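Local coordinates for putative sugar binding protein (Salmonella enterica subsp. enterica serovar Typhimurium, PDB 3KNZ), which is of uncertain function but probably binds carbohydrate derivatives through its SIS fold, at residues D37-A42 and A177-R182; M277-P280 and R285-R288; R288-L293 and I300-P305. One frame throughout, in Å; residues are numbered along the deposited sequence.

In the fold
Interactions 1 and 2 lie on opposite sides of the chain's centre, about 38 Å apart between their centres, and each belongs to the surroundings of a different five-stranded parallel sheet. Interaction 1 is a partly buried helix-helix contact, in which Trp39 and Ala42 rest on the end of helix 161-179. Interactions 2 and 3 are neighbours, about 5 Å apart between centres, and set helix 284-296 against the adjacent strands 273-278 and 300-304, respectively. Interaction 2 is wholly buried, yet polar in its centre. Interaction 3 is partly buried and mostly apolar, and its Arg302 links it to the acidic groups of interaction 2.

Interaction 1 of 3, residues D37-A42 and A177-R182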
loop_
_atom_site.group_PDB
_atom_site.type_symbol
_atom_site.label_atom_id
_atom_site.label_comp_id
_atom_site.label_asym_id
_atom_site.label_seq_id
_atom_site.Cartn_x
_atom_site.Cartn_y
_atom_site.Cartn_z
ATOM N N ASP A 37 -17.532 -23.608 9.533
ATOM C CA ASP A 37 -16.228 -23.023 9.806
ATOM C C ASP A 37 -16.359 -21.513 9.965
ATOM O O ASP A 37 -15.826 -20.944 10.920
ATOM C CB ASP A 37 -15.199 -23.393 8.730
ATOM C CG ASP A 37 -15.642 -23.019 7.334
ATOM O OD1 ASP A 37 -16.866 -22.903 7.103
ATOM O OD2 ASP A 37 -14.764 -22.865 6.458
ATOM N N LEU A 38 -17.085 -20.864 9.061
ATOM C CA LEU A 38 -17.295 -19.424 9.173
ATOM C C LEU A 38 -18.047 -19.097 10.461
ATOM O O LEU A 38 -17.705 -18.138 11.159
ATOM C CB LEU A 38 -18.059 -18.876 7.970
ATOM C CG LEU A 38 -17.341 -18.966 6.625
ATOM C CD1 LEU A 38 -18.235 -18.399 5.534
ATOM C CD2 LEU A 38 -16.006 -18.242 6.661
ATOM N N TRP A 39 -19.062 -19.897 10.778
ATOM C CA TRP A 39 -19.831 -19.681 11.997
ATOM C C TRP A 39 -18.993 -19.850 13.266
ATOM O O TRP A 39 -19.096 -19.027 14.175
ATOM C CB TRP A 39 -21.091 -20.553 12.018
ATOM C CG TRP A 39 -22.131 -20.017 11.076
ATOM C CD1 TRP A 39 -22.338 -20.384 9.771
ATOM C CD2 TRP A 39 -23.072 -18.970 11.352
ATOM N NE1 TRP A 39 -23.365 -19.644 9.228
ATOM C CE2 TRP A 39 -23.831 -18.767 10.174
ATOM C CE3 TRP A 39 -23.356 -18.193 12.482
ATOM C CZ2 TRP A 39 -24.856 -17.819 10.099
ATOM C CZ3 TRP A 39 -24.370 -17.252 12.406
ATOM C CH2 TRP A 39 -25.109 -17.074 11.223
ATOM N N ARG A 40 -18.158 -20.883 13.335
ATOM C CA ARG A 40 -17.301 -21.064 14.513
ATOM C C ARG A 40 -16.431 -19.835 14.721
ATOM O O ARG A 40 -16.279 -19.358 15.842
ATOM C CB ARG A 40 -16.416 -22.304 14.396
ATOM C CG ARG A 40 -17.156 -23.616 14.589
ATOM C CD ARG A 40 -16.197 -24.799 14.657
ATOM N NE ARG A 40 -15.447 -24.968 13.414
ATOM C CZ ARG A 40 -15.885 -25.639 12.349
ATOM N NH1 ARG A 40 -17.085 -26.219 12.350
ATOM N NH2 ARG A 40 -15.117 -25.727 11.271
ATOM N N ALA A 41 -15.864 -19.329 13.629
ATOM C CA ALA A 41 -15.024 -18.131 13.671
ATOM C C ALA A 41 -15.849 -16.920 14.107
ATOM O O ALA A 41 -15.374 -16.080 14.868
ATOM C CB ALA A 41 -14.374 -17.879 12.307
ATOM N N ALA A 42 -17.085 -16.830 13.626
ATOM C CA ALA A 42 -17.965 -15.732 14.005
ATOM C C ALA A 42 -18.301 -15.821 15.496
ATOM O O ALA A 42 -18.326 -14.809 16.200
ATOM C CB ALA A 42 -19.225 -15.750 13.165
ATOM N N ALA A 177 -22.227 -10.915 11.403
ATOM C CA ALA A 177 -23.454 -10.122 11.565
ATOM C C ALA A 177 -24.595 -11.007 12.085
ATOM O O ALA A 177 -25.418 -10.566 12.892
ATOM C CB ALA A 177 -23.843 -9.436 10.249
ATOM N N GLY A 178 -24.635 -12.257 11.636
ATOM C CA GLY A 178 -25.654 -13.194 12.095
ATOM C C GLY A 178 -25.518 -13.520 13.573
ATOM O O GLY A 178 -26.474 -13.377 14.331
ATOM N N GLN A 179 -24.333 -13.972 13.981
ATOM C CA GLN A 179 -24.065 -14.292 15.384
ATOM C C GLN A 179 -24.420 -13.145 16.315
ATOM O O GLN A 179 -24.997 -13.360 17.378
ATOM C CB GLN A 179 -22.591 -14.641 15.590
ATOM C CG GLN A 179 -22.247 -16.094 15.367
ATOM C CD GLN A 179 -22.671 -16.980 16.528
ATOM O OE1 GLN A 179 -22.816 -16.512 17.658
ATOM N NE2 GLN A 179 -22.847 -18.272 16.258
ATOM N N GLN A 180 -24.082 -11.928 15.910
ATOM C CA GLN A 180 -24.313 -10.754 16.738
ATOM C C GLN A 180 -25.716 -10.179 16.550
ATOM O O GLN A 180 -25.999 -9.061 16.964
ATOM C CB GLN A 180 -23.223 -9.721 16.446
ATOM C CG GLN A 180 -21.824 -10.293 16.719
ATOM C CD GLN A 180 -20.674 -9.389 16.317
ATOM O OE1 GLN A 180 -20.864 -8.347 15.687
ATOM N NE2 GLN A 180 -19.459 -9.800 16.673
ATOM N N GLN A 181 -26.590 -10.969 15.933
ATOM C CA GLN A 181 -27.985 -10.601 15.693
ATOM C C GLN A 181 -28.186 -9.227 15.044
ATOM O O GLN A 181 -29.089 -8.478 15.430
ATOM C CB GLN A 181 -28.800 -10.715 16.987
ATOM C CG GLN A 181 -28.829 -12.131 17.566
ATOM C CD GLN A 181 -29.878 -12.302 18.650
ATOM O OE1 GLN A 181 -30.674 -11.396 18.911
ATOM N NE2 GLN A 181 -29.897 -13.474 19.277
ATOM N N ARG A 182 -27.347 -8.912 14.061
ATOM C CA ARG A 182 -27.455 -7.652 13.318
ATOM C C ARG A 182 -27.814 -7.895 11.852
ATOM O O ARG A 182 -27.798 -6.974 11.040
ATOM C CB ARG A 182 -26.158 -6.841 13.411
ATOM C CG ARG A 182 -25.898 -6.239 14.791
ATOM C CD ARG A 182 -24.597 -5.439 14.842
ATOM N NE ARG A 182 -23.432 -6.279 14.562
ATOM C CZ ARG A 182 -22.860 -6.421 13.369
ATOM N NH1 ARG A 182 -23.324 -5.766 12.309
ATOM N NH2 ARG A 182 -21.812 -7.223 13.239
#
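Trp39 lays the six-membered part of its indole obliquely over the last turn of helix 161-179, at Gly178 and Gln179. CH2 of Trp39 stands 4.0 Å from Gly178 CA, an approach to the bare backbone that the lack of a side chain there permits, and CZ3 of Trp39 is 3.6 Å from Gln179 N. The indole gets there with CG anti to the carbonyl carbon (chi1 -74°), from where it extends past its own helix toward the other. Gln179 answers with its aliphatic part: its CG touches both Trp39 CE3, at 3.7 Å, and Ala42 CB, at 3.8 Å. A bend at chi2 (-77°) turns the amide across the indole, NE2 nearing CE3, the two planes lying 63° apart. The contact is thus one of van der Waals overlap.

Directly beyond it, the helix ends in a Schellman motif. Gln181, with positive phi, is its C-prime residue, and Arg182 N bonds to Ala177 O while Gln181 N bonds to Gly178 O. Arg182 NH2 also donates almost straight to Gln180 OE1 (2.9 Å), in the guanidinium plane, and reaches Trp75 O at the end of helix 59-76. Earlier along helix 161-179, Leu171 and Leu172 meet Leu38, and Ala175 and Val176 meet Ala42, so helix 36-47 packs along the C-terminal part of that helix in the half of the chain built on strands 52-56 and 99-105.

Interaction 2 of 3, residues M277-P280 and R285-R288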
loop_
_atom_site.group_PDB
_atom_site.type_symbol
_atom_site.label_atom_id
_atom_site.label_comp_id
_atom_site.label_asym_id
_atom_site.label_seq_id
_atom_site.Cartn_x
_atom_site.Cartn_y
_atom_site.Cartn_z
HETATM N N MSE A 277 -10.006 2.802 -17.969
HETATM C CA MSE A 277 -10.662 3.485 -16.879
HETATM C C MSE A 277 -11.979 2.800 -16.600
HETATM O O MSE A 277 -12.684 2.394 -17.526
HETATM C CB MSE A 277 -10.905 4.932 -17.300
HETATM C CG MSE A 277 -11.106 5.919 -16.171
HETATM SE SE MSE A 277 -11.470 7.702 -16.876
HETATM C CE MSE A 277 -10.255 7.692 -18.392
ATOM N N LEU A 278 -12.291 2.652 -15.316
ATOM C CA LEU A 278 -13.548 2.054 -14.882
ATOM C C LEU A 278 -14.508 3.175 -14.511
ATOM O O LEU A 278 -14.207 3.996 -13.632
ATOM C CB LEU A 278 -13.330 1.135 -13.676
ATOM C CG LEU A 278 -12.343 -0.016 -13.885
ATOM C CD1 LEU A 278 -12.230 -0.891 -12.627
ATOM C CD2 LEU A 278 -12.752 -0.858 -15.091
ATOM N N ASP A 279 -15.648 3.217 -15.198
ATOM C CA ASP A 279 -16.669 4.224 -14.946
ATOM C C ASP A 279 -17.975 3.561 -14.523
ATOM O O ASP A 279 -18.890 3.421 -15.330
ATOM C CB ASP A 279 -16.925 5.089 -16.188
ATOM C CG ASP A 279 -15.765 6.005 -16.522
ATOM O OD1 ASP A 279 -14.825 5.560 -17.216
ATOM O OD2 ASP A 279 -15.826 7.192 -16.137
ATOM N N PRO A 280 -18.074 3.159 -13.249
ATOM C CA PRO A 280 -19.318 2.529 -12.804
ATOM C C PRO A 280 -20.537 3.450 -12.930
ATOM O O PRO A 280 -21.646 2.981 -13.169
ATOM C CB PRO A 280 -19.044 2.176 -11.334
ATOM C CG PRO A 280 -17.801 2.916 -10.944
ATOM C CD PRO A 280 -17.044 3.209 -12.193
ATOM N N ARG A 285 -15.526 14.530 -13.117
ATOM C CA ARG A 285 -14.063 14.535 -13.107
ATOM C C ARG A 285 -13.434 13.449 -13.992
ATOM O O ARG A 285 -12.421 13.696 -14.651
ATOM C CB ARG A 285 -13.528 14.450 -11.674
ATOM C CG ARG A 285 -13.787 15.713 -10.865
ATOM C CD ARG A 285 -13.270 15.630 -9.434
ATOM N NE ARG A 285 -11.816 15.443 -9.327
ATOM C CZ ARG A 285 -10.903 16.413 -9.443
ATOM N NH1 ARG A 285 -11.264 17.659 -9.727
ATOM N NH2 ARG A 285 -9.611 16.128 -9.306
ATOM N N GLN A 286 -14.020 12.258 -14.023
ATOM C CA GLN A 286 -13.469 11.204 -14.865
ATOM C C GLN A 286 -13.647 11.551 -16.342
ATOM O O GLN A 286 -12.746 11.301 -17.153
ATOM C CB GLN A 286 -14.049 9.826 -14.523
ATOM C CG GLN A 286 -13.670 9.388 -13.112
ATOM C CD GLN A 286 -13.743 7.883 -12.874
ATOM O OE1 GLN A 286 -14.171 7.109 -13.737
ATOM N NE2 GLN A 286 -13.307 7.463 -11.694
ATOM N N ASP A 287 -14.794 12.131 -16.693
ATOM C CA ASP A 287 -15.047 12.544 -18.072
ATOM C C ASP A 287 -14.056 13.605 -18.494
ATOM O O ASP A 287 -13.546 13.578 -19.604
ATOM C CB ASP A 287 -16.461 13.105 -18.234
ATOM C CG ASP A 287 -17.517 12.029 -18.272
ATOM O OD1 ASP A 287 -17.169 10.834 -18.424
ATOM O OD2 ASP A 287 -18.705 12.391 -18.168
ATOM N N ARG A 288 -13.799 14.549 -17.600
ATOM C CA ARG A 288 -12.862 15.615 -17.871
ATOM C C ARG A 288 -11.480 15.018 -18.146
ATOM O O ARG A 288 -10.818 15.391 -19.108
ATOM C CB ARG A 288 -12.792 16.556 -16.671
ATOM C CG ARG A 288 -11.999 17.833 -16.902
ATOM C CD ARG A 288 -12.850 18.909 -17.551
ATOM N NE ARG A 288 -12.069 20.120 -17.805
ATOM C CZ ARG A 288 -11.662 20.531 -19.006
ATOM N NH1 ARG A 288 -11.991 19.859 -20.108
ATOM N NH2 ARG A 288 -10.944 21.644 -19.108
#
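Gln286 sends its side chain from helix 284-296 to the C-terminal end of strand 273-278, where it passes Met277 and Asp279 in the opposite direction to theirs. Extended beyond CG (chi2 -158°), it brings its amide to Leu278 O and Asp279 OD2, which lie 3.1 Å and 2.9 Å from the atom modelled as Gln286 OE1; the amide is probably turned over in the model. The carboxylate of Asp279 and this amide are nearly perpendicular, 81° apart. Lower on the same side chain, Gln286 CB is 3.6 Å from Asp279 OD2.

Met277, a selenomethionine here, supplies the apolar flank. Its CG lies anti to the backbone N (chi1 -159°), which carries the selenium out to the helix, 4.1 Å from Gln286 CB and 3.8 Å from Gln286 O.

In the next shell, Asp283 OD1 accepts a hydrogen bond from Gln286 N at the start of the helix, and Pro231 and Phe258 pack against the Gln286 side chain. On the strand side, backbone bonds from Met277 and Asp279 to Ile303 fix the two within the sheet.

The carboxylates of Asp279 and Asp287 come within 4.5 Å of each other (OD2 to OD1), and Arg302 of the neighbouring strand forms salt bridges to both through NH2 while its NH1 bonds to Gln286 O. The like charges are therefore probably offset by one guanidinium, which ties the strand end and the first turn of the helix together at the margin of the buried contact, Asp279 being buried and Asp287 exposed.

Interaction 3 of 3, residues R288-L293 and I300-P305; sequences RLAQIL and IYRIGP
Ile300 and Leu293 form the apolar part of this contact, within the beta-alpha-beta unit of strand 273-278, helix 284-296 and strand 300-304. The helix returns almost antiparallel to strand 300-304, at 160° with the axes 9.8 Å apart. Ile300 has CG1 anti to the carbonyl carbon (chi1 -68°), and its extended branch puts CD1 end-on against the helix. CD1 of Ile300 is 3.4 Å from Leu293 CB and 3.6 Å from Ala290 O, so one methyl touches two residues a turn apart. Leu293 also packs on Leu275 of the adjacent strand, and its side chain is about 5 Å from a bound 2-ethoxyethanol, probably from the crystallisation liquor.

The second kind of contact sets a charged side chain against a methyl group. Arg302 runs up beside the helix and bends at chi3 (66°), which turns its guanidinium along the helix toward Asp287, its salt-bridge partner one turn earlier. The methyl of Ala290 thus meets both the aliphatic and the charged part of the arginine. Its CB lies 3.8 Å from Arg302 CD and, approaching the guanidinium obliquely and closely, 3.1 Å from Arg302 NH1.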
loop_
_atom_site.group_PDB
_atom_site.type_symbol
_atom_site.label_atom_id
_atom_site.label_comp_id
_atom_site.label_asym_id
_atom_site.label_seq_id
_atom_site.Cartn_x
_atom_site.Cartn_y
_atom_site.Cartn_z
ATOM N N ARG A 288 -13.799 14.549 -17.600
ATOM C CA ARG A 288 -12.862 15.615 -17.871
ATOM C C ARG A 288 -11.480 15.018 -18.146
ATOM O O ARG A 288 -10.818 15.391 -19.108
ATOM C CB ARG A 288 -12.792 16.556 -16.671
ATOM C CG ARG A 288 -11.999 17.833 -16.902
ATOM C CD ARG A 288 -12.850 18.909 -17.551
ATOM N NE ARG A 288 -12.069 20.120 -17.805
ATOM C CZ ARG A 288 -11.662 20.531 -19.006
ATOM N NH1 ARG A 288 -11.991 19.859 -20.108
ATOM N NH2 ARG A 288 -10.944 21.644 -19.108
ATOM N N LEU A 289 -11.043 14.089 -17.307
ATOM C CA LEU A 289 -9.736 13.488 -17.510
ATOM C C LEU A 289 -9.664 12.780 -18.852
ATOM O O LEU A 289 -8.660 12.893 -19.559
ATOM C CB LEU A 289 -9.373 12.494 -16.396
ATOM C CG LEU A 289 -7.954 11.906 -16.551
ATOM C CD1 LEU A 289 -6.888 13.003 -16.467
ATOM C CD2 LEU A 289 -7.657 10.841 -15.526
ATOM N N ALA A 290 -10.717 12.038 -19.188
ATOM C CA ALA A 290 -10.765 11.291 -20.441
ATOM C C ALA A 290 -10.734 12.247 -21.623
ATOM O O ALA A 290 -10.067 11.979 -22.614
ATOM C CB ALA A 290 -12.001 10.389 -20.495
ATOM N N GLN A 291 -11.450 13.362 -21.526
ATOM C CA GLN A 291 -11.441 14.340 -22.605
ATOM C C GLN A 291 -10.032 14.919 -22.739
ATOM O O GLN A 291 -9.475 14.941 -23.832
ATOM C CB GLN A 291 -12.465 15.458 -22.366
ATOM C CG GLN A 291 -13.920 15.027 -22.487
ATOM N N ILE A 292 -9.455 15.363 -21.624
ATOM C CA ILE A 292 -8.109 15.946 -21.630
ATOM C C ILE A 292 -7.061 14.981 -22.189
ATOM O O ILE A 292 -6.290 15.349 -23.072
ATOM C CB ILE A 292 -7.671 16.418 -20.222
ATOM C CG1 ILE A 292 -8.499 17.621 -19.771
ATOM C CG2 ILE A 292 -6.200 16.801 -20.218
ATOM C CD1 ILE A 292 -8.173 18.075 -18.359
ATOM N N LEU A 293 -7.032 13.752 -21.688
ATOM C CA LEU A 293 -6.073 12.770 -22.188
ATOM C C LEU A 293 -6.365 12.368 -23.634
ATOM O O LEU A 293 -5.449 12.032 -24.389
ATOM C CB LEU A 293 -6.047 11.519 -21.308
ATOM C CG LEU A 293 -5.388 11.634 -19.931
ATOM C CD1 LEU A 293 -5.431 10.293 -19.224
ATOM C CD2 LEU A 293 -3.954 12.128 -20.035
ATOM N N ILE A 300 -7.413 5.423 -25.103
ATOM C CA ILE A 300 -8.221 5.556 -23.894
ATOM C C ILE A 300 -9.401 4.597 -24.009
ATOM O O ILE A 300 -10.126 4.630 -24.994
ATOM C CB ILE A 300 -8.671 7.007 -23.694
ATOM C CG1 ILE A 300 -7.437 7.855 -23.369
ATOM C CG2 ILE A 300 -9.691 7.101 -22.582
ATOM C CD1 ILE A 300 -7.697 9.334 -23.329
ATOM N N TYR A 301 -9.555 3.729 -23.007
ATOM C CA TYR A 301 -10.598 2.697 -22.987
ATOM C C TYR A 301 -11.399 2.778 -21.692
ATOM O O TYR A 301 -10.865 2.537 -20.613
ATOM C CB TYR A 301 -9.955 1.312 -23.092
ATOM C CG TYR A 301 -9.027 1.154 -24.274
ATOM C CD1 TYR A 301 -7.701 1.575 -24.203
ATOM C CD2 TYR A 301 -9.473 0.588 -25.463
ATOM C CE1 TYR A 301 -6.855 1.441 -25.278
ATOM C CE2 TYR A 301 -8.633 0.448 -26.540
ATOM C CZ TYR A 301 -7.328 0.874 -26.445
ATOM O OH TYR A 301 -6.486 0.725 -27.520
ATOM N N ARG A 302 -12.682 3.097 -21.806
ATOM C CA ARG A 302 -13.547 3.257 -20.646
ATOM C C ARG A 302 -14.539 2.106 -20.527
ATOM O O ARG A 302 -15.108 1.660 -21.514
ATOM C CB ARG A 302 -14.259 4.617 -20.724
ATOM C CG ARG A 302 -13.294 5.801 -20.574
ATOM C CD ARG A 302 -13.883 7.137 -21.015
ATOM N NE ARG A 302 -14.990 7.608 -20.180
ATOM C CZ ARG A 302 -14.854 8.312 -19.060
ATOM N NH1 ARG A 302 -13.654 8.620 -18.606
ATOM N NH2 ARG A 302 -15.915 8.699 -18.378
ATOM N N ILE A 303 -14.728 1.626 -19.302
ATOM C CA ILE A 303 -15.613 0.507 -19.023
ATOM C C ILE A 303 -16.711 0.926 -18.069
ATOM O O ILE A 303 -16.441 1.309 -16.940
ATOM C CB ILE A 303 -14.845 -0.646 -18.359
ATOM C CG1 ILE A 303 -13.725 -1.154 -19.278
ATOM C CG2 ILE A 303 -15.802 -1.776 -18.000
ATOM C CD1 ILE A 303 -12.709 -2.051 -18.573
ATOM N N GLY A 304 -17.955 0.845 -18.521
ATOM C CA GLY A 304 -19.089 1.215 -17.680
ATOM C C GLY A 304 -20.406 1.084 -18.409
ATOM O O GLY A 304 -20.424 0.796 -19.601
ATOM N N PRO A 305 -21.519 1.287 -17.694
ATOM C CA PRO A 305 -22.849 1.208 -18.294
ATOM C C PRO A 305 -23.209 2.406 -19.161
ATOM O O PRO A 305 -23.954 2.252 -20.123
ATOM C CB PRO A 305 -23.785 1.135 -17.082
ATOM C CG PRO A 305 -23.025 1.744 -15.979
ATOM C CD PRO A 305 -21.578 1.451 -16.234
#